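Local coordinates for HIAXHD3 (Humicola insolens, PDB 3ZXK), which removes alpha-L-arabinofuranose side chains, probably from arabinoxylan, as a glycoside hydrolase of family 43, at residues Thr466-Phe469 and Gly470-Thr473; Asn500-Arg503 and Tyr504-Gly507. All coordinates share one frame; numbering follows the deposited sequence.

Interaction 1 (Thr466-Phe469 and Gly470-Thr473)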
loop_
_atom_site.group_PDB
_atom_site.type_symbol
_atom_site.label_atom_id
_atom_site.label_comp_id
_atom_site.label_asym_id
_atom_site.label_seq_id
_atom_site.Cartn_x
_atom_site.Cartn_y
_atom_site.Cartn_z
ATOM N N THR A 466 -5.067 -5.079 -15.729
ATOM C CA THR A 466 -4.372 -6.287 -16.204
ATOM C C THR A 466 -2.899 -5.936 -16.477
ATOM O O THR A 466 -2.639 -4.950 -17.158
ATOM C CB THR A 466 -5.019 -6.813 -17.503
ATOM O OG1 THR A 466 -6.412 -7.069 -17.270
ATOM C CG2 THR A 466 -4.343 -8.111 -17.970
ATOM N N PRO A 467 -1.933 -6.681 -15.904
ATOM C CA PRO A 467 -0.528 -6.285 -16.021
ATOM C C PRO A 467 -0.093 -6.054 -17.472
ATOM O O PRO A 467 -0.461 -6.799 -18.390
ATOM C CB PRO A 467 0.221 -7.441 -15.353
ATOM C CG PRO A 467 -0.741 -7.906 -14.321
ATOM C CD PRO A 467 -2.087 -7.819 -14.979
ATOM N N ALA A 468 0.686 -4.998 -17.650
ATOM C CA ALA A 468 1.181 -4.643 -18.994
ATOM C C ALA A 468 2.622 -4.175 -18.900
ATOM O O ALA A 468 3.129 -3.550 -19.817
ATOM C CB ALA A 468 0.291 -3.590 -19.652
ATOM N N PHE A 469 3.291 -4.526 -17.800
ATOM C CA PHE A 469 4.640 -4.034 -17.554
ATOM C C PHE A 469 5.595 -4.646 -18.572
ATOM O O PHE A 469 5.574 -5.850 -18.823
ATOM C CB PHE A 469 5.060 -4.432 -16.136
ATOM C CG PHE A 469 6.233 -3.667 -15.595
ATOM C CD1 PHE A 469 6.229 -2.263 -15.545
ATOM C CD2 PHE A 469 7.307 -4.352 -15.063
ATOM C CE1 PHE A 469 7.305 -1.567 -14.994
ATOM C CE2 PHE A 469 8.380 -3.671 -14.512
ATOM C CZ PHE A 469 8.380 -2.279 -14.472
ATOM N N GLY A 470 6.419 -3.792 -19.167
ATOM C CA GLY A 470 7.396 -4.235 -20.172
ATOM C C GLY A 470 6.810 -4.416 -21.577
ATOM O O GLY A 470 7.539 -4.754 -22.509
ATOM N N THR A 471 5.499 -4.241 -21.722
ATOM C CA THR A 471 4.847 -4.312 -23.042
ATOM C C THR A 471 4.702 -2.937 -23.682
ATOM O O THR A 471 5.010 -1.918 -23.053
ATOM C CB THR A 471 3.446 -4.960 -22.970
ATOM O OG1 THR A 471 2.481 -4.009 -22.484
ATOM C CG2 THR A 471 3.470 -6.225 -22.077
ATOM N N ASN A 472 4.198 -2.919 -24.919
ATOM C CA ASN A 472 3.900 -1.681 -25.622
ATOM C C ASN A 472 2.402 -1.390 -25.594
ATOM O O ASN A 472 1.899 -0.672 -26.445
ATOM C CB ASN A 472 4.392 -1.743 -27.076
ATOM C CG ASN A 472 5.909 -1.752 -27.199
ATOM O OD1 ASN A 472 6.636 -1.553 -26.220
ATOM N ND2 ASN A 472 6.396 -1.976 -28.419
ATOM N N THR A 473 1.682 -1.982 -24.645
ATOM C CA THR A 473 0.228 -1.772 -24.548
ATOM C C THR A 473 -0.166 -1.057 -23.260
ATOM O O THR A 473 0.225 -1.490 -22.163
ATOM C CB THR A 473 -0.538 -3.104 -24.587
ATOM O OG1 THR A 473 -0.244 -3.794 -25.811
ATOM C CG2 THR A 473 -2.059 -2.873 -24.517
#
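Thr471 folds back on Ala468, and its side chain and backbone grip the same carbonyl oxygen from one face of the carbonyl plane. The Thr471 hydroxyl, OG1, donates to Ala468 O at 2.8 Å, tilted 28° from the plane. Thr471 N reaches Ala468 O at 3.1 Å from farther above it, which closes a type II beta turn from Ala468 to Thr471. The hydroxyl can add a second bond to the same oxygen because chi1 of 79° holds OG1 between its own backbone N and carbonyl carbon, while CG2 lies 3.5 Å from Ala468 O. OG1 works in both directions: it also accepts from Thr473 N at 3.1 Å, an ST turn that continues the beta turn without a break. The Ala468 methyl, CB, rests 3.3 Å from Thr473 O. Gly470 takes the third position of the turn with a positive phi of 81°, as is common in type II turns, where a side chain would run into Phe469 O.

The Phe469 side chain leaves the backbone away from Gly470-Thr473, with CB and CG still beside Gly470 N, and its ring touches the bound arabinofuranose and meets Tyr269 with the two rings inclined to each other. The hydrogen-bonded turn thus presents an aromatic wall of the glycan pocket. Backbone bonds from Ala468 to Tyr269 and from Phe469 to Asn243 tie it to loops of the family 43 region. The whole turn belongs to the loop between strands 457-464 and 476-482, antiparallel neighbours in a sheet of the concanavalin A-like domain.

Interaction 2 (Asn500-Arg503 and Tyr504-Gly507). With XYP (beta-D-xylopyranose), chain C.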
loop_
_atom_site.group_PDB
_atom_site.type_symbol
_atom_site.label_atom_id
_atom_site.label_comp_id
_atom_site.label_asym_id
_atom_site.label_seq_id
_atom_site.Cartn_x
_atom_site.Cartn_y
_atom_site.Cartn_z
ATOM N N ASN A 500 2.107 2.741 -17.757
ATOM C CA ASN A 500 2.795 1.545 -17.215
ATOM C C ASN A 500 4.103 1.871 -16.499
ATOM O O ASN A 500 4.799 0.953 -16.055
ATOM C CB ASN A 500 3.095 0.518 -18.313
ATOM C CG ASN A 500 1.844 -0.093 -18.881
ATOM O OD1 ASN A 500 0.917 -0.456 -18.135
ATOM N ND2 ASN A 500 1.785 -0.182 -20.217
ATOM N N SER A 501 4.429 3.159 -16.367
ATOM C CA SER A 501 5.656 3.569 -15.717
ATOM C C SER A 501 5.658 3.154 -14.245
ATOM O O SER A 501 4.620 3.203 -13.565
ATOM C CB SER A 501 5.791 5.080 -15.783
ATOM O OG SER A 501 6.961 5.510 -15.097
ATOM N N TRP A 502 6.834 2.796 -13.764
ATOM C CA TRP A 502 7.039 2.437 -12.367
ATOM C C TRP A 502 7.473 3.585 -11.516
ATOM O O TRP A 502 7.483 3.453 -10.318
ATOM C CB TRP A 502 8.034 1.283 -12.260
ATOM C CG TRP A 502 9.402 1.576 -12.812
ATOM C CD1 TRP A 502 9.909 1.238 -14.058
ATOM C CD2 TRP A 502 10.508 2.262 -12.123
ATOM N NE1 TRP A 502 11.215 1.678 -14.195
ATOM C CE2 TRP A 502 11.630 2.295 -13.064
ATOM C CE3 TRP A 502 10.671 2.834 -10.858
ATOM C CZ2 TRP A 502 12.860 2.862 -12.725
ATOM C CZ3 TRP A 502 11.898 3.417 -10.538
ATOM C CH2 TRP A 502 12.967 3.429 -11.448
ATOM N N ARG A 503 7.822 4.733 -12.101
ATOM C CA ARG A 503 8.476 5.793 -11.323
ATOM C C ARG A 503 7.698 6.388 -10.140
ATOM O O ARG A 503 8.301 6.740 -9.122
ATOM C CB ARG A 503 9.028 6.884 -12.246
ATOM C CG ARG A 503 10.087 6.345 -13.205
ATOM C CD ARG A 503 10.943 7.421 -13.844
ATOM N NE ARG A 503 11.943 6.824 -14.732
ATOM C CZ ARG A 503 13.166 6.440 -14.366
ATOM N NH1 ARG A 503 13.575 6.586 -13.113
ATOM N NH2 ARG A 503 13.993 5.910 -15.265
ATOM N N TYR A 504 6.371 6.448 -10.249
ATOM C CA TYR A 504 5.533 6.885 -9.120
ATOM C C TYR A 504 5.407 5.807 -8.031
ATOM O O TYR A 504 4.939 6.085 -6.937
ATOM C CB TYR A 504 4.162 7.282 -9.668
ATOM C CG TYR A 504 3.216 7.927 -8.681
ATOM C CD1 TYR A 504 3.359 9.274 -8.343
ATOM C CD2 TYR A 504 2.163 7.201 -8.111
ATOM C CE1 TYR A 504 2.496 9.894 -7.453
ATOM C CE2 TYR A 504 1.276 7.808 -7.224
ATOM C CZ TYR A 504 1.440 9.146 -6.888
ATOM O OH TYR A 504 0.556 9.720 -5.989
ATOM N N PHE A 505 5.774 4.588 -8.391
ATOM C CA PHE A 505 5.791 3.399 -7.524
ATOM C C PHE A 505 4.414 2.866 -7.162
ATOM O O PHE A 505 4.115 1.709 -7.453
ATOM C CB PHE A 505 6.684 3.581 -6.281
ATOM C CG PHE A 505 8.159 3.618 -6.589
ATOM C CD1 PHE A 505 8.846 2.465 -6.966
ATOM C CD2 PHE A 505 8.855 4.816 -6.510
ATOM C CE1 PHE A 505 10.213 2.514 -7.244
ATOM C CE2 PHE A 505 10.217 4.878 -6.804
ATOM C CZ PHE A 505 10.896 3.726 -7.168
ATOM N N THR A 506 3.580 3.683 -6.535
ATOM C CA THR A 506 2.235 3.262 -6.159
ATOM C C THR A 506 1.400 2.958 -7.411
ATOM O O THR A 506 1.586 3.582 -8.440
ATOM C CB THR A 506 1.576 4.418 -5.374
ATOM O OG1 THR A 506 2.391 4.692 -4.237
ATOM C CG2 THR A 506 0.144 4.065 -4.890
ATOM N N GLY A 507 0.495 1.996 -7.334
ATOM C CA GLY A 507 -0.393 1.719 -8.453
ATOM C C GLY A 507 -1.518 2.726 -8.589
ATOM O O GLY A 507 -1.664 3.644 -7.767
HETATM O O1 XYP C . 15.224 -1.565 -15.225
HETATM C C1 XYP C . 15.219 -1.515 -13.793
HETATM C C2 XYP C . 16.429 -0.746 -13.247
HETATM C C3 XYP C . 16.390 -0.775 -11.719
HETATM C C4 XYP C . 15.076 -0.161 -11.242
HETATM C C5 XYP C . 13.872 -0.823 -11.929
HETATM O O2 XYP C . 17.660 -1.311 -13.708
HETATM O O3 XYP C . 17.501 -0.061 -11.153
HETATM O O4 XYP C . 14.996 -0.266 -9.811
HETATM O O5 XYP C . 14.019 -0.865 -13.360
#
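With chi1 of 61° at Trp502 and -70° at Phe505, the indole and the phenyl ring leave a type I beta turn side by side and point the same way, both toward the bound glycan. The turn, in a loop of the concanavalin A-like domain, is closed by Phe505 N donating to Trp502 O at 2.8 Å. Phe505 CZ meets the indole at its edge, 3.5 Å from Trp502 CZ3, the six-membered ring and the phenyl being inclined at 55°. One indole face carries the xylopyranose, whose C5 lies over the rim; Arg503 CG covers the opposite face, and the extended arginine chain brings the flat of its guanidinium over CZ2. The indole is thus held between sugar and arginine and braced by Phe505. Without the indole, as with an alanine here, the xylose is likely to lose this platform, and the Arg503 side chain and the Phe505 edge their shared support. In the backbone of the same loop, Ser501 OG accepts from Arg503 N in an ST turn, and Phe505 lies at the centre of a classic gamma turn in which Thr506 N donates to Tyr504 O at 2.8 Å.

In the fold
Interaction 1 comes first along the chain, and its centre lies about 12 Å from that of interaction 2. Residues 466-473 connect two neighbouring strands of the seven-stranded sheet in the concanavalin A-like domain; residues 500-507 cross from strand 490-497, at the edge of that sheet, to strand 509-516 of the other large antiparallel sheet. The loops meet where Asn500 ND2 probably hydrogen-bonds Thr473 O at 2.8 Å, and where Phe469 CZ packs 3.9 Å from Trp502 CD1. Tyr269, between strands 260-267 and 273-282, bonds to both loops. Together they bring aromatic residues of the C-terminal domain into a glycan pocket shared with the family 43 domain.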